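Long-range contact in polymerase cofactor (PDB 4LG2), which binds double-stranded RNA, coating the RNA backbone through its RNA-binding domain, which serves interferon antagonism by ebolaviruses: residues Arg104-Ile109 with Phe134-Gly139. Sequence-based numbering, arbitrary orientation.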
loop_
_atom_site.group_PDB
_atom_site.type_symbol
_atom_site.label_atom_id
_atom_site.label_comp_id
_atom_site.label_asym_id
_atom_site.label_seq_id
_atom_site.Cartn_x
_atom_site.Cartn_y
_atom_site.Cartn_z
ATOM N N ARG A 104 -0.278 15.751 1.853
ATOM C CA ARG A 104 -0.975 17.019 1.708
ATOM C C ARG A 104 -2.458 16.762 1.572
ATOM O O ARG A 104 -3.266 17.289 2.342
ATOM C CB ARG A 104 -0.453 17.797 0.495
ATOM C CG ARG A 104 1.034 18.192 0.536
ATOM C CD ARG A 104 1.519 18.775 -0.801
ATOM N NE ARG A 104 2.659 19.681 -0.638
ATOM C CZ ARG A 104 3.920 19.313 -0.410
ATOM N NH1 ARG A 104 4.246 18.031 -0.295
ATOM N NH2 ARG A 104 4.867 20.240 -0.280
ATOM N N SER A 105 -2.820 15.975 0.569
ATOM C CA SER A 105 -4.209 15.584 0.419
ATOM C C SER A 105 -4.323 14.066 0.442
ATOM O O SER A 105 -3.336 13.361 0.241
ATOM C CB SER A 105 -4.792 16.146 -0.868
ATOM O OG SER A 105 -5.510 15.169 -1.589
ATOM N N ARG A 106 -5.534 13.577 0.683
ATOM C CA ARG A 106 -5.850 12.149 0.673
ATOM C C ARG A 106 -5.728 11.598 -0.744
ATOM O O ARG A 106 -5.670 10.377 -0.947
ATOM C CB ARG A 106 -7.246 11.948 1.262
ATOM C CG ARG A 106 -7.735 10.540 1.510
ATOM C CD ARG A 106 -9.218 10.651 1.800
ATOM N NE ARG A 106 -9.834 9.413 2.258
ATOM C CZ ARG A 106 -10.420 9.284 3.443
ATOM N NH1 ARG A 106 -10.453 10.325 4.264
ATOM N NH2 ARG A 106 -10.978 8.131 3.802
ATOM N N GLY A 107 -5.690 12.496 -1.726
ATOM C CA GLY A 107 -5.561 12.072 -3.103
ATOM C C GLY A 107 -4.145 11.676 -3.478
ATOM O O GLY A 107 -3.904 11.234 -4.593
ATOM N N ASP A 108 -3.224 11.778 -2.526
ATOM C CA ASP A 108 -1.840 11.357 -2.716
ATOM C C ASP A 108 -1.743 9.873 -2.432
ATOM O O ASP A 108 -0.728 9.238 -2.710
ATOM C CB ASP A 108 -0.906 12.107 -1.774
ATOM C CG ASP A 108 -0.768 13.571 -2.125
ATOM O OD1 ASP A 108 -1.158 13.966 -3.240
ATOM O OD2 ASP A 108 -0.280 14.333 -1.269
ATOM N N ILE A 109 -2.771 9.340 -1.782
ATOM C CA ILE A 109 -2.852 7.912 -1.534
ATOM C C ILE A 109 -3.380 7.236 -2.793
ATOM O O ILE A 109 -4.402 7.662 -3.339
ATOM C CB ILE A 109 -3.808 7.598 -0.366
ATOM C CG1 ILE A 109 -3.494 8.473 0.845
ATOM C CG2 ILE A 109 -3.758 6.115 -0.006
ATOM C CD1 ILE A 109 -4.557 8.436 1.925
ATOM N N PHE A 134 -1.516 7.464 7.704
ATOM C CA PHE A 134 -1.509 8.651 6.867
ATOM C C PHE A 134 -1.999 9.885 7.610
ATOM O O PHE A 134 -3.165 9.968 8.002
ATOM C CB PHE A 134 -2.346 8.410 5.619
ATOM C CG PHE A 134 -1.667 7.533 4.613
ATOM C CD1 PHE A 134 -0.484 7.936 4.020
ATOM C CD2 PHE A 134 -2.193 6.309 4.273
ATOM C CE1 PHE A 134 0.149 7.152 3.114
ATOM C CE2 PHE A 134 -1.560 5.516 3.363
ATOM C CZ PHE A 134 -0.385 5.938 2.777
ATOM N N LYS A 135 -1.093 10.833 7.818
ATOM C CA LYS A 135 -1.416 12.066 8.519
ATOM C C LYS A 135 -1.644 13.157 7.477
ATOM O O LYS A 135 -0.739 13.508 6.720
ATOM C CB LYS A 135 -0.284 12.442 9.492
ATOM C CG LYS A 135 -0.494 13.748 10.297
ATOM C CD LYS A 135 -1.930 13.903 10.801
ATOM C CE LYS A 135 -2.167 15.218 11.558
ATOM N NZ LYS A 135 -3.308 15.060 12.532
ATOM N N MET A 136 -2.867 13.674 7.431
ATOM C CA MET A 136 -3.239 14.713 6.484
ATOM C C MET A 136 -3.057 16.079 7.131
ATOM O O MET A 136 -3.175 16.219 8.350
ATOM C CB MET A 136 -4.688 14.542 6.085
ATOM C CG MET A 136 -5.194 13.135 6.318
ATOM S SD MET A 136 -5.081 12.162 4.821
ATOM C CE MET A 136 -5.389 13.542 3.724
ATOM N N GLN A 137 -2.815 17.099 6.318
ATOM C CA GLN A 137 -2.514 18.415 6.856
ATOM C C GLN A 137 -3.748 19.082 7.434
ATOM O O GLN A 137 -3.638 20.060 8.172
ATOM C CB GLN A 137 -1.888 19.298 5.783
ATOM C CG GLN A 137 -2.762 19.430 4.553
ATOM C CD GLN A 137 -2.281 20.511 3.594
ATOM O OE1 GLN A 137 -1.098 20.860 3.570
ATOM N NE2 GLN A 137 -3.197 21.033 2.785
ATOM N N ASP A 138 -4.914 18.522 7.139
ATOM C CA ASP A 138 -6.155 19.044 7.696
ATOM C C ASP A 138 -6.494 18.437 9.052
ATOM O O ASP A 138 -7.576 18.663 9.577
ATOM C CB ASP A 138 -7.302 18.929 6.686
ATOM C CG ASP A 138 -7.539 17.512 6.218
ATOM O OD1 ASP A 138 -7.067 16.562 6.882
ATOM O OD2 ASP A 138 -8.191 17.351 5.165
ATOM N N GLY A 139 -5.575 17.641 9.595
ATOM C CA GLY A 139 -5.755 17.074 10.922
ATOM C C GLY A 139 -6.079 15.597 10.940
ATOM O O GLY A 139 -5.688 14.874 11.854
#
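Ile109 lies over one face of the Phe134 ring: its CG1 sits 4.2 Å from the ring centroid, 5° off the normal, in a CH-pi contact. CG1 stands beside the backbone N of Ile109 (chi1 -49°) and rests over the ring centre; CD1 reaches just beyond the CG–CD2 bond, and CG2 hangs past the border at CE2 of Phe134, 4.1 Å from that atom. Leu117 touches both side chains and extends this apolar layer. Further along, Met136 bends at chi2 and chi3 and turns its methyl to the start of the 3-10 turn 106-108, where CE meets the backbone and CB of Arg106. With CG anti to the backbone N (chi1 -173°) and the chain extended from there to NE, Arg106 passes Leu142 and packs on Leu61 of the second subunit. The contact packs the start of the loop after edge strand 100-103 against its parallel neighbour 130-136 and the turn that follows, in the mixed sheet of the VP35 RNA-binding domain, about 13 Å at the nearest atoms from the bound RNA. An ST turn, Gly107 N to Ser105 OG (2.7 Å), shapes the loop, while a type I turn from Met136 to Gly139 leads on to strand 141-145. On the exposed side, Gln137 sets CG against the carbonyl O of Arg104.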